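Local coordinates for protein paraflagellar rod component (Trypanosoma brucei, PDB 2Q0X) that is of unknown function but adopts an alpha/beta-hydrolase fold and is named as a component of the paraflagellar rod, at residues Asp93-Ile98 and Phe123-Asn128; Thr119-Glu124 and Pro189-Gly194; His16-Tyr21 and Arg103-Asn108; Gly195-Leu200 and Phe213-Arg218; Gln47-Leu52 and Phe113-Gly118. All coordinates share one frame; numbering follows the deposited sequence.

Contact 1: residues Asp93-Ile98 and Phe123-Asn128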
# COMPACT_ATOMS: atom_id res chain seq x y z
N ASP A 93 0.81 7.03 14.09
CA ASP A 93 1.53 7.26 12.83
C ASP A 93 0.97 8.43 12.04
O ASP A 93 1.72 9.25 11.52
CB ASP A 93 1.49 6.01 11.94
CG ASP A 93 2.20 4.83 12.55
OD1 ASP A 93 3.06 5.04 13.41
OD2 ASP A 93 1.87 3.70 12.18
N VAL A 94 -0.35 8.52 11.95
CA VAL A 94 -1.00 9.68 11.33
C VAL A 94 -0.71 11.00 12.06
O VAL A 94 -0.48 12.04 11.41
CB VAL A 94 -2.52 9.46 11.14
CG1 VAL A 94 -3.18 10.70 10.50
CG2 VAL A 94 -2.76 8.19 10.21
N ASP A 95 -0.66 10.96 13.40
CA ASP A 95 -0.34 12.15 14.19
C ASP A 95 1.08 12.65 13.96
O ASP A 95 1.33 13.85 13.90
CB ASP A 95 -0.56 11.90 15.68
CG ASP A 95 -0.90 13.17 16.44
OD1 ASP A 95 -1.66 14.01 15.88
OD2 ASP A 95 -0.39 13.33 17.57
N ASP A 96 2.01 11.71 13.82
CA ASP A 96 3.38 12.00 13.41
C ASP A 96 3.44 12.70 12.04
O ASP A 96 4.24 13.59 11.82
CB ASP A 96 4.23 10.71 13.37
CG ASP A 96 4.34 10.01 14.74
OD1 ASP A 96 4.12 10.69 15.78
OD2 ASP A 96 4.68 8.79 14.79
N LEU A 97 2.59 12.28 11.10
CA LEU A 97 2.53 12.95 9.80
C LEU A 97 1.98 14.38 9.96
O LEU A 97 2.53 15.32 9.39
CB LEU A 97 1.69 12.15 8.80
CG LEU A 97 1.46 12.82 7.45
CD1 LEU A 97 2.81 13.27 6.82
CD2 LEU A 97 0.60 11.95 6.49
N ILE A 98 0.92 14.53 10.74
CA ILE A 98 0.38 15.86 11.03
C ILE A 98 1.48 16.80 11.56
O ILE A 98 1.63 17.91 11.07
CB ILE A 98 -0.82 15.81 11.99
CG1 ILE A 98 -2.00 15.09 11.32
CG2 ILE A 98 -1.25 17.23 12.42
CD1 ILE A 98 -3.19 14.81 12.28
N PHE A 123 -11.20 9.37 15.31
CA PHE A 123 -11.75 9.52 16.66
C PHE A 123 -10.65 9.36 17.71
O PHE A 123 -10.58 10.14 18.67
CB PHE A 123 -12.92 8.56 16.93
CG PHE A 123 -14.18 8.92 16.18
CD1 PHE A 123 -14.91 10.05 16.53
CD2 PHE A 123 -14.63 8.14 15.11
CE1 PHE A 123 -16.06 10.39 15.85
CE2 PHE A 123 -15.79 8.48 14.43
CZ PHE A 123 -16.51 9.60 14.80
N GLU A 124 -9.79 8.37 17.48
CA GLU A 124 -8.60 8.12 18.30
C GLU A 124 -7.62 9.30 18.26
O GLU A 124 -7.12 9.74 19.30
CB GLU A 124 -7.93 6.84 17.82
CG GLU A 124 -6.78 6.37 18.64
CD GLU A 124 -7.17 6.03 20.07
OE1 GLU A 124 -8.32 5.58 20.31
OE2 GLU A 124 -6.29 6.22 20.94
N LEU A 125 -7.37 9.81 17.06
CA LEU A 125 -6.53 11.00 16.87
C LEU A 125 -7.06 12.18 17.67
O LEU A 125 -6.33 12.77 18.43
CB LEU A 125 -6.44 11.43 15.39
CG LEU A 125 -5.20 11.00 14.60
CD1 LEU A 125 -5.29 11.44 13.13
CD2 LEU A 125 -3.98 11.57 15.24
N LEU A 126 -8.32 12.53 17.43
CA LEU A 126 -8.95 13.71 18.02
C LEU A 126 -8.97 13.73 19.56
O LEU A 126 -8.96 14.80 20.16
CB LEU A 126 -10.37 13.90 17.47
CG LEU A 126 -10.44 14.75 16.20
CD1 LEU A 126 -9.46 14.31 15.17
CD2 LEU A 126 -11.81 14.68 15.61
N GLU A 127 -8.96 12.56 20.20
CA GLU A 127 -8.88 12.49 21.64
C GLU A 127 -7.44 12.53 22.16
O GLU A 127 -7.22 12.99 23.27
CB GLU A 127 -9.66 11.30 22.20
CG GLU A 127 -9.10 9.90 21.94
CD GLU A 127 -9.81 8.81 22.78
OE1 GLU A 127 -9.13 7.82 23.22
OE2 GLU A 127 -11.05 8.94 23.01
N ASN A 128 -6.46 12.08 21.36
CA ASN A 128 -5.07 11.95 21.83
C ASN A 128 -4.00 12.74 21.05
O ASN A 128 -2.81 12.64 21.38
CB ASN A 128 -4.67 10.46 21.82
CG ASN A 128 -5.40 9.64 22.88
OD1 ASN A 128 -5.44 10.00 24.06
ND2 ASN A 128 -6.01 8.54 22.45
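Within 93-98, Val94 is the first residue to meet 123-128, and its partner is Leu125, the one leucine on which the whole contact converges. With Val94 CG1 set anti to the backbone N, that methyl is carried against Leu125 CD1 at 3.5 Å, tighter than usual for two carbons, and the two side chains cross at about a right angle. Leu125 itself holds a chi1 of -99°, well away from a staggered value, and its two methyls reach different residues, CD1 to Val94 and Ile98, CD2 to Asp95. At Asp95, Leu125 CD2 lies 3.5 Å from CB and 3.4 Å from OD1 of the aspartate. The carboxylate makes its polar bonds past the end of helix 119-128, OD1 with the hydroxyl of Ser129 and OD2 with the backbone N of Ala130. One turn after Val94, Ile98 arrives tip to tip, its CD1 4.1 Å from Leu125 CD1, and it also reaches Ile135 of strand 135-143. The short helical segments cross at -60° with their axes 10.5 Å apart, bridged by Leu125 and the side chains it meets. The chemistry implies a join of two kinds: apolar packing on the Leu125 methyls, and beside it a buried carboxylate satisfied by the chain that leaves the second helix, which ties the end of that helix to helix 87-104.

Contact 2: residues Thr119-Glu124 and Pro189-Gly194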
# COMPACT_ATOMS: atom_id res chain seq x y z
N THR A 119 -12.03 6.40 9.53
CA THR A 119 -12.72 7.13 10.55
C THR A 119 -12.39 6.66 11.97
O THR A 119 -12.44 7.46 12.91
CB THR A 119 -14.25 7.17 10.35
OG1 THR A 119 -14.79 5.87 10.55
CG2 THR A 119 -14.64 7.66 9.00
N GLN A 120 -12.10 5.37 12.13
CA GLN A 120 -11.64 4.83 13.41
C GLN A 120 -10.42 5.56 13.93
O GLN A 120 -10.26 5.77 15.16
CB GLN A 120 -11.25 3.37 13.25
CG GLN A 120 -10.98 2.64 14.58
CD GLN A 120 -10.71 1.18 14.42
OE1 GLN A 120 -10.21 0.74 13.39
NE2 GLN A 120 -11.01 0.40 15.47
N LEU A 121 -9.52 5.90 13.01
CA LEU A 121 -8.29 6.58 13.36
C LEU A 121 -8.56 8.02 13.76
O LEU A 121 -7.88 8.56 14.62
CB LEU A 121 -7.30 6.52 12.20
CG LEU A 121 -6.98 5.12 11.64
CD1 LEU A 121 -5.74 5.20 10.74
CD2 LEU A 121 -6.79 4.09 12.74
N VAL A 122 -9.55 8.66 13.14
CA VAL A 122 -9.81 10.05 13.40
C VAL A 122 -10.32 10.25 14.82
O VAL A 122 -9.89 11.20 15.48
CB VAL A 122 -10.76 10.67 12.34
CG1 VAL A 122 -11.25 12.07 12.76
CG2 VAL A 122 -10.06 10.73 10.98
N PHE A 123 -11.20 9.37 15.31
CA PHE A 123 -11.75 9.52 16.66
C PHE A 123 -10.65 9.36 17.71
O PHE A 123 -10.58 10.14 18.67
CB PHE A 123 -12.92 8.56 16.93
CG PHE A 123 -14.18 8.92 16.18
CD1 PHE A 123 -14.91 10.05 16.53
CD2 PHE A 123 -14.63 8.14 15.11
CE1 PHE A 123 -16.06 10.39 15.85
CE2 PHE A 123 -15.79 8.48 14.43
CZ PHE A 123 -16.51 9.60 14.80
N GLU A 124 -9.79 8.37 17.48
CA GLU A 124 -8.60 8.12 18.30
C GLU A 124 -7.62 9.30 18.26
O GLU A 124 -7.12 9.74 19.30
CB GLU A 124 -7.93 6.84 17.82
CG GLU A 124 -6.78 6.37 18.64
CD GLU A 124 -7.17 6.03 20.07
OE1 GLU A 124 -8.32 5.58 20.31
OE2 GLU A 124 -6.29 6.22 20.94
N PRO A 189 -8.47 -8.51 12.06
CA PRO A 189 -8.82 -8.67 13.48
C PRO A 189 -8.08 -7.68 14.40
O PRO A 189 -8.69 -7.15 15.33
CB PRO A 189 -8.44 -10.12 13.78
CG PRO A 189 -8.52 -10.83 12.45
CD PRO A 189 -8.12 -9.79 11.42
N ALA A 190 -6.80 -7.43 14.12
CA ALA A 190 -6.00 -6.52 14.92
C ALA A 190 -6.58 -5.11 14.94
O ALA A 190 -6.47 -4.42 15.94
CB ALA A 190 -4.57 -6.49 14.44
N ARG A 191 -7.19 -4.67 13.85
CA ARG A 191 -7.84 -3.36 13.83
C ARG A 191 -9.13 -3.34 14.67
O ARG A 191 -9.42 -2.35 15.32
CB ARG A 191 -8.08 -2.88 12.39
CG ARG A 191 -6.83 -2.27 11.75
CD ARG A 191 -6.50 -0.88 12.33
NE ARG A 191 -7.58 0.09 12.13
CZ ARG A 191 -7.79 0.80 11.02
NH1 ARG A 191 -6.98 0.69 9.97
NH2 ARG A 191 -8.82 1.64 10.95
N LEU A 192 -9.86 -4.45 14.69
CA LEU A 192 -11.07 -4.54 15.50
C LEU A 192 -10.75 -4.70 17.00
O LEU A 192 -11.49 -4.18 17.86
CB LEU A 192 -11.95 -5.69 15.01
CG LEU A 192 -12.82 -5.47 13.75
CD1 LEU A 192 -13.32 -6.80 13.20
CD2 LEU A 192 -14.01 -4.52 14.06
N ALA A 193 -9.63 -5.36 17.31
CA ALA A 193 -9.30 -5.76 18.69
C ALA A 193 -8.95 -4.61 19.65
O ALA A 193 -9.19 -4.70 20.85
CB ALA A 193 -8.17 -6.81 18.69
N GLY A 194 -8.40 -3.52 19.12
CA GLY A 194 -8.04 -2.38 19.96
C GLY A 194 -9.21 -1.51 20.37
O GLY A 194 -9.04 -0.57 21.14
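Where the helix after the turn that corresponds to the nucleophile elbow of alpha/beta hydrolases faces the segment inserted between strands 135-143 and 227-232, Gln120 and Arg191 bind each other as a pair. The two side chains run antiparallel alongside each other. Arg191 grips Gln120 OE1 side-on with two nitrogens, NH2 at 2.9 Å and NE at 3.0 Å from that oxygen. NH2 lies in the carbonyl plane on a lone pair, whereas NE stands 38° above it; the amide and guanidinium planes are 40° apart. In return Gln120 NE2 donates to the backbone Arg191 O at 3.2 Å. Gln120 is extended beyond CG, while Arg191 curls (chi2 -73°). Leu121 CD2 covers one face of the guanidinium, offset toward the rim and 3.8 Å from Arg191 CZ. The remaining nitrogen, NH1, forms a salt bridge with Asp90 and a hydrogen bond with Ser77. Two bonds to OE1 and the partners of NH1 hold the buried guanidinium, while the third bond grips the backbone of Arg191. The insertion lies where alpha/beta hydrolases commonly carry a cap, and here it packs on the helix after the elbow-like turn.

Contact 3: residues His16-Tyr21 and Arg103-Asn108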
# COMPACT_ATOMS: atom_id res chain seq x y z
N HIS A 16 3.88 15.77 -5.04
CA HIS A 16 5.17 15.43 -4.45
C HIS A 16 5.02 14.23 -3.55
O HIS A 16 4.09 14.14 -2.78
CB HIS A 16 5.73 16.61 -3.67
CG HIS A 16 6.39 17.65 -4.53
ND1 HIS A 16 5.67 18.54 -5.29
CD2 HIS A 16 7.69 17.95 -4.73
CE1 HIS A 16 6.50 19.35 -5.93
NE2 HIS A 16 7.73 19.00 -5.61
N LEU A 17 5.93 13.28 -3.67
CA LEU A 17 5.87 12.06 -2.90
C LEU A 17 7.04 12.03 -1.93
O LEU A 17 8.17 12.34 -2.30
CB LEU A 17 5.94 10.83 -3.80
CG LEU A 17 5.64 9.48 -3.14
CD1 LEU A 17 4.15 9.34 -2.82
CD2 LEU A 17 6.12 8.36 -4.05
N PHE A 18 6.76 11.67 -0.69
CA PHE A 18 7.82 11.30 0.23
C PHE A 18 7.36 10.19 1.14
O PHE A 18 6.20 9.76 1.09
CB PHE A 18 8.30 12.52 1.03
CG PHE A 18 7.34 12.99 2.08
CD1 PHE A 18 6.27 13.79 1.74
CD2 PHE A 18 7.53 12.65 3.41
CE1 PHE A 18 5.39 14.23 2.70
CE2 PHE A 18 6.64 13.08 4.37
CZ PHE A 18 5.57 13.89 4.01
N THR A 19 8.30 9.68 1.94
CA THR A 19 8.00 8.69 2.95
C THR A 19 8.53 9.16 4.32
O THR A 19 9.50 9.90 4.39
CB THR A 19 8.61 7.32 2.59
OG1 THR A 19 10.03 7.41 2.64
CG2 THR A 19 8.19 6.85 1.17
N TYR A 20 7.87 8.76 5.39
CA TYR A 20 8.43 8.96 6.72
C TYR A 20 8.49 7.62 7.43
O TYR A 20 7.65 6.75 7.20
CB TYR A 20 7.65 10.02 7.51
CG TYR A 20 6.22 9.65 7.85
CD1 TYR A 20 5.22 9.73 6.89
CD2 TYR A 20 5.88 9.25 9.15
CE1 TYR A 20 3.90 9.40 7.20
CE2 TYR A 20 4.58 8.91 9.47
CZ TYR A 20 3.58 9.00 8.48
OH TYR A 20 2.28 8.68 8.78
N TYR A 21 9.51 7.46 8.26
CA TYR A 21 9.79 6.18 8.91
C TYR A 21 8.85 5.96 10.08
O TYR A 21 8.78 6.78 11.00
CB TYR A 21 11.24 6.10 9.42
CG TYR A 21 12.25 5.61 8.42
CD1 TYR A 21 12.57 4.25 8.33
CD2 TYR A 21 12.92 6.49 7.59
CE1 TYR A 21 13.52 3.79 7.41
CE2 TYR A 21 13.88 6.04 6.66
CZ TYR A 21 14.18 4.69 6.58
OH TYR A 21 15.12 4.26 5.65
N ARG A 103 5.17 21.42 10.89
CA ARG A 103 6.47 22.09 11.03
C ARG A 103 7.26 22.14 9.73
O ARG A 103 7.94 23.14 9.47
CB ARG A 103 7.33 21.57 12.20
CG ARG A 103 7.10 20.15 12.65
CD ARG A 103 8.11 19.69 13.68
NE ARG A 103 9.49 19.82 13.18
CZ ARG A 103 10.10 19.00 12.32
NH1 ARG A 103 9.48 17.94 11.80
NH2 ARG A 103 11.35 19.27 11.97
N ASP A 104 7.17 21.11 8.90
CA ASP A 104 8.05 21.02 7.73
C ASP A 104 7.44 21.53 6.42
O ASP A 104 8.19 21.89 5.51
CB ASP A 104 8.61 19.61 7.57
CG ASP A 104 9.47 19.20 8.76
OD1 ASP A 104 10.10 20.09 9.38
OD2 ASP A 104 9.53 18.00 9.08
N HIS A 105 6.12 21.65 6.33
CA HIS A 105 5.49 22.09 5.07
C HIS A 105 4.59 23.33 5.18
O HIS A 105 3.70 23.53 4.37
CB HIS A 105 4.75 20.89 4.44
CG HIS A 105 5.67 19.78 4.04
ND1 HIS A 105 5.93 18.70 4.85
CD2 HIS A 105 6.43 19.61 2.93
CE1 HIS A 105 6.80 17.90 4.25
NE2 HIS A 105 7.13 18.44 3.09
N CYS A 106 4.86 24.18 6.16
CA CYS A 106 4.09 25.43 6.41
C CYS A 106 2.57 25.26 6.34
O CYS A 106 1.86 26.17 5.88
CB CYS A 106 4.52 26.58 5.48
SG CYS A 106 3.86 28.23 6.05
N MET A 107 2.09 24.13 6.81
CA MET A 107 0.66 23.93 6.97
C MET A 107 0.22 24.55 8.30
O MET A 107 0.70 24.17 9.36
CB MET A 107 0.32 22.44 6.92
CG MET A 107 0.55 21.80 5.58
SD MET A 107 -0.39 22.61 4.26
CE MET A 107 0.84 23.45 3.28
N ASN A 108 -0.69 25.52 8.22
CA ASN A 108 -1.18 26.26 9.40
C ASN A 108 -2.45 25.67 9.98
O ASN A 108 -2.85 26.03 11.07
CB ASN A 108 -1.47 27.72 9.04
CG ASN A 108 -0.23 28.53 8.79
OD1 ASN A 108 0.84 28.23 9.32
ND2 ASN A 108 -0.36 29.56 7.97
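Phe18, on the outermost strand 13-21 of the alpha/beta-hydrolase sheet, meets His105 just beyond the C-terminal end of helix 87-104. The contact is a slight one, with 59 Å² buried in all, and its two sides differ sharply. On the inner side Phe18 is buried: its chi1 of 73° leads the ring toward the helix, where Leu97 packs against it, and Val30 of the adjacent strand 26-33 adds a further apolar neighbour. Tyr20, two residues on, touches Leu97 and Ile100 and bonds through its hydroxyl to the backbone O of Asp93. His105 lies on the looser side. Its imidazole rests on Ile100 and Met35 but remains partly exposed, and before it in sequence Arg103 NH1 and Asp104 OD2 form a salt bridge of 2.7 Å among exposed residues. The edge of the sheet is not an end in the dimer, because His16 and Leu17 pair in antiparallel fashion with a strand of the second subunit. Between Phe18 and His105 the ring planes are near parallel, at 27°, yet slid so far apart that they barely overlap; the ring centroids are 5.5 Å apart, and the nearest atoms, Phe18 CZ and His105 CE1, are separated by 4.2 Å.

Contact 4: residues Gly195-Leu200 and Phe213-Arg218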
# COMPACT_ATOMS: atom_id res chain seq x y z
N GLY A 195 -10.41 -1.83 19.88
CA GLY A 195 -11.61 -1.09 20.28
C GLY A 195 -11.88 0.08 19.35
O GLY A 195 -11.76 -0.06 18.12
N GLY A 196 -12.28 1.21 19.93
CA GLY A 196 -12.65 2.39 19.17
C GLY A 196 -13.90 2.15 18.35
O GLY A 196 -14.69 1.28 18.67
N PHE A 197 -14.04 2.91 17.25
CA PHE A 197 -15.21 2.79 16.36
C PHE A 197 -14.74 2.64 14.92
O PHE A 197 -14.36 3.64 14.29
CB PHE A 197 -16.09 4.03 16.48
CG PHE A 197 -16.43 4.38 17.87
CD1 PHE A 197 -17.52 3.79 18.49
CD2 PHE A 197 -15.66 5.29 18.57
CE1 PHE A 197 -17.83 4.11 19.80
CE2 PHE A 197 -15.96 5.60 19.88
CZ PHE A 197 -17.06 5.02 20.49
N PRO A 198 -14.76 1.40 14.40
CA PRO A 198 -14.26 1.14 13.06
C PRO A 198 -14.81 2.07 12.00
O PRO A 198 -14.04 2.62 11.26
CB PRO A 198 -14.68 -0.31 12.81
CG PRO A 198 -14.66 -0.92 14.16
CD PRO A 198 -15.20 0.15 15.06
N THR A 199 -16.13 2.28 11.98
CA THR A 199 -16.78 3.10 10.96
C THR A 199 -17.86 3.96 11.60
O THR A 199 -18.10 3.88 12.80
CB THR A 199 -17.45 2.21 9.89
OG1 THR A 199 -18.47 1.40 10.50
CG2 THR A 199 -16.39 1.30 9.20
N LEU A 200 -18.49 4.80 10.79
CA LEU A 200 -19.62 5.60 11.21
C LEU A 200 -20.84 4.78 11.64
O LEU A 200 -21.71 5.30 12.34
CB LEU A 200 -20.00 6.57 10.12
CG LEU A 200 -18.99 7.69 9.88
CD1 LEU A 200 -19.59 8.72 8.98
CD2 LEU A 200 -18.55 8.33 11.18
N PHE A 213 -26.53 7.34 24.14
CA PHE A 213 -25.88 8.64 24.10
C PHE A 213 -24.55 8.71 24.84
O PHE A 213 -23.71 9.52 24.49
CB PHE A 213 -26.86 9.72 24.54
CG PHE A 213 -28.00 9.93 23.56
CD1 PHE A 213 -27.74 10.08 22.21
CD2 PHE A 213 -29.31 9.98 23.99
CE1 PHE A 213 -28.77 10.28 21.30
CE2 PHE A 213 -30.34 10.18 23.08
CZ PHE A 213 -30.07 10.34 21.74
N ASP A 214 -24.34 7.83 25.81
CA ASP A 214 -23.01 7.71 26.40
C ASP A 214 -21.93 7.34 25.36
O ASP A 214 -20.82 7.86 25.42
CB ASP A 214 -22.99 6.73 27.59
CG ASP A 214 -23.41 5.31 27.22
OD1 ASP A 214 -22.97 4.39 27.94
OD2 ASP A 214 -24.17 5.11 26.25
N VAL A 215 -22.26 6.47 24.40
CA VAL A 215 -21.31 6.08 23.37
C VAL A 215 -20.89 7.28 22.53
O VAL A 215 -19.72 7.41 22.17
CB VAL A 215 -21.86 4.98 22.44
CG1 VAL A 215 -20.88 4.68 21.34
CG2 VAL A 215 -22.18 3.72 23.23
N LEU A 216 -21.84 8.17 22.24
CA LEU A 216 -21.57 9.33 21.42
C LEU A 216 -20.52 10.27 22.03
O LEU A 216 -19.79 10.94 21.30
CB LEU A 216 -22.85 10.10 21.12
CG LEU A 216 -23.93 9.43 20.26
CD1 LEU A 216 -25.06 10.44 20.07
CD2 LEU A 216 -23.38 8.92 18.89
N ARG A 217 -20.42 10.30 23.36
CA ARG A 217 -19.43 11.13 24.04
C ARG A 217 -18.03 10.69 23.68
O ARG A 217 -17.13 11.51 23.60
CB ARG A 217 -19.56 11.07 25.58
CG ARG A 217 -20.87 11.55 26.13
CD ARG A 217 -21.17 13.02 25.74
NE ARG A 217 -22.34 13.50 26.48
CZ ARG A 217 -22.93 14.68 26.31
NH1 ARG A 217 -22.45 15.58 25.46
NH2 ARG A 217 -23.99 14.97 27.03
N ARG A 218 -17.86 9.39 23.51
CA ARG A 218 -16.59 8.79 23.15
C ARG A 218 -16.23 8.94 21.67
O ARG A 218 -15.07 8.82 21.31
CB ARG A 218 -16.60 7.31 23.53
CG ARG A 218 -16.61 7.06 25.04
CD ARG A 218 -16.96 5.61 25.35
NE ARG A 218 -18.35 5.42 25.82
CZ ARG A 218 -18.89 4.24 26.14
NH1 ARG A 218 -18.17 3.12 26.04
NH2 ARG A 218 -20.16 4.16 26.56
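Two torsions bring Phe197 and Val215 together: chi1 of -51° swings the phenyl ring away from its own carbonyl carbon and toward helix 213-218, and chi1 of 176° in Val215 sends CG1 out to meet it. Phe197 CE1 then sits 3.5 Å from Val215 CG1. Arg218 takes the far end of the ring, not with its charge but with its base, since its CB lies in the ring plane at the edge, 3.8 Å from Phe197 CZ, while its backbone O is 3.6 Å from Phe197 CE2. The rest of Arg218 turns back along its own helix. There NH2 forms a salt bridge with Asp214 OD1 at 3.1 Å, and NE makes only a weak bond to the backbone O of the same aspartate; the guanidinium thus pairs with Asp214, its plane at 67° to the phenyl ring. Apolar contact carries the join, at a place where every touching residue keeps some exposure to solvent. Phe197 also touches Ala203 of helix 200-209, and Val215 touches Pro207 near the end of that helix, which places helix 200-209 beside both partners. Within the loop Thr199 serves as N-cap of helix 200-209. A glycine-rich turn and short helices, with Phe197 packed between the loop and two of them, make up this part of the excursion between strands 135-143 and 227-232, the place where alpha/beta hydrolases commonly carry their cap.

Contact 5: residues Gln47-Leu52 and Phe113-Gly118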
# COMPACT_ATOMS: atom_id res chain seq x y z
N GLN A 47 -8.32 0.09 5.03
CA GLN A 47 -7.11 -0.70 4.83
C GLN A 47 -6.93 -1.16 3.39
O GLN A 47 -5.80 -1.33 2.95
CB GLN A 47 -7.10 -1.90 5.78
CG GLN A 47 -6.82 -1.54 7.22
CD GLN A 47 -6.98 -2.73 8.16
OE1 GLN A 47 -8.10 -3.12 8.50
NE2 GLN A 47 -5.87 -3.29 8.61
N THR A 48 -8.04 -1.31 2.66
CA THR A 48 -8.03 -1.71 1.26
C THR A 48 -8.19 -0.54 0.32
O THR A 48 -8.39 -0.73 -0.88
CB THR A 48 -9.14 -2.75 0.96
OG1 THR A 48 -10.43 -2.15 1.16
CG2 THR A 48 -9.00 -3.97 1.86
N GLU A 49 -8.13 0.68 0.84
CA GLU A 49 -8.17 1.87 0.02
C GLU A 49 -6.74 2.35 -0.27
O GLU A 49 -5.93 2.49 0.65
CB GLU A 49 -9.00 2.98 0.69
CG GLU A 49 -10.49 2.67 0.69
CD GLU A 49 -11.36 3.80 1.27
OE1 GLU A 49 -11.05 4.31 2.37
OE2 GLU A 49 -12.38 4.16 0.64
N SER A 50 -6.48 2.61 -1.54
CA SER A 50 -5.19 3.06 -2.03
C SER A 50 -5.13 4.57 -2.13
O SER A 50 -6.15 5.25 -2.06
CB SER A 50 -4.98 2.48 -3.45
OG SER A 50 -5.85 3.11 -4.43
N LEU A 51 -3.93 5.09 -2.35
CA LEU A 51 -3.78 6.46 -2.79
C LEU A 51 -4.71 6.67 -3.98
O LEU A 51 -4.85 5.77 -4.81
CB LEU A 51 -2.34 6.76 -3.24
CG LEU A 51 -1.22 6.81 -2.20
CD1 LEU A 51 0.11 7.14 -2.89
CD2 LEU A 51 -1.57 7.77 -1.03
N LEU A 52 -5.35 7.84 -4.03
CA LEU A 52 -6.35 8.17 -5.06
C LEU A 52 -7.47 7.12 -5.16
O LEU A 52 -7.93 6.78 -6.25
CB LEU A 52 -5.70 8.39 -6.45
CG LEU A 52 -4.85 9.64 -6.68
CD1 LEU A 52 -4.19 9.54 -8.10
CD2 LEU A 52 -5.66 10.91 -6.53
N PHE A 113 -9.83 14.27 6.87
CA PHE A 113 -10.82 13.67 6.01
C PHE A 113 -10.60 12.14 6.04
O PHE A 113 -9.55 11.65 5.66
CB PHE A 113 -10.64 14.27 4.61
CG PHE A 113 -11.55 13.72 3.54
CD1 PHE A 113 -11.16 13.81 2.22
CD2 PHE A 113 -12.79 13.16 3.84
CE1 PHE A 113 -11.96 13.31 1.19
CE2 PHE A 113 -13.61 12.67 2.82
CZ PHE A 113 -13.20 12.74 1.50
N ALA A 114 -11.58 11.40 6.55
CA ALA A 114 -11.48 9.95 6.57
C ALA A 114 -12.65 9.34 5.86
O ALA A 114 -13.76 9.83 5.97
CB ALA A 114 -11.40 9.40 7.98
N THR A 115 -12.36 8.28 5.11
CA THR A 115 -13.37 7.43 4.52
C THR A 115 -13.25 6.05 5.11
O THR A 115 -12.18 5.64 5.57
CB THR A 115 -13.19 7.34 2.98
OG1 THR A 115 -11.84 6.96 2.67
CG2 THR A 115 -13.57 8.66 2.31
N SER A 116 -14.36 5.31 5.08
CA SER A 116 -14.37 3.89 5.47
C SER A 116 -13.86 3.66 6.92
O SER A 116 -14.21 4.43 7.82
CB SER A 116 -13.57 3.07 4.44
OG SER A 116 -13.74 1.69 4.66
N THR A 117 -13.02 2.65 7.15
CA THR A 117 -12.46 2.42 8.49
C THR A 117 -11.35 3.41 8.92
O THR A 117 -10.82 3.31 10.04
CB THR A 117 -11.96 0.97 8.64
OG1 THR A 117 -10.86 0.72 7.76
CG2 THR A 117 -13.12 -0.06 8.39
N GLY A 118 -11.01 4.37 8.04
CA GLY A 118 -10.12 5.47 8.38
C GLY A 118 -10.70 6.35 9.47
O GLY A 118 -9.96 6.96 10.26
O HOH W 1 -10.20 -1.84 7.21
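Direct hydrogen bonding across the contact rests on Thr115 and Glu49. Thr115 OG1 donates to Glu49 OE1 at 2.8 Å, reaching it on the syn side and 27° out of the carboxylate plane. The same OE1 is bonded by the backbone N of Gly46, and Thr115 OG1 is bonded in turn to Trp43 NE1, so indole, hydroxyl, carboxylate and backbone amide form one chain. A second link runs through water. Thr117 OG1 donates to a water 2.7 Å away, and that water donates to Gln47 OE1 at 2.8 Å; its bond from Gln47 N is long and weak. Thr117 reaches the water with OG1 lying between its backbone N and carbonyl carbon (chi1 65°). The amide of Gln47 is held at its other end as well, NE2 bonding to Ser77 O and Thr188 OG1. Of van der Waals contacts the nearest is Ser116 CB to Glu49 OE1, 3.5 Å. The positive phi of Ser116 (57°) and its place in Ala-Thr-Ser-Thr-Gly are consistent with a nucleophile elbow; whether it acts as a nucleophile is not established. This turn joins strand 110-115 to helix 119-128, and the facing loop leaves the neighbouring parallel strand 40-44 on its way to helix 57-64.

How the contacts relate
Contacts 1, 2 and 5 are buried, contact 3 is partly so, and contact 4 lies at the surface. Helix 119-128 serves both contact 1 and contact 2, yet it offers a leucine to helix 87-104 and chiefly a glutamine, with a leucine beside it, to the inserted segment. Contact 5 holds the turn that leads into this helix, and Arg191 of contact 2 touches both Thr117 and Gln47 there. Contacts 1 and 3 share helix 87-104, near its middle and just past its C-terminal end, and a hydroxyl-to-backbone bond links them. Polar bonds dominate contacts 2 and 5, whereas contacts 1, 3 and 4 rely on apolar or aromatic packing. Contacts 3 and 5 also touch the second subunit.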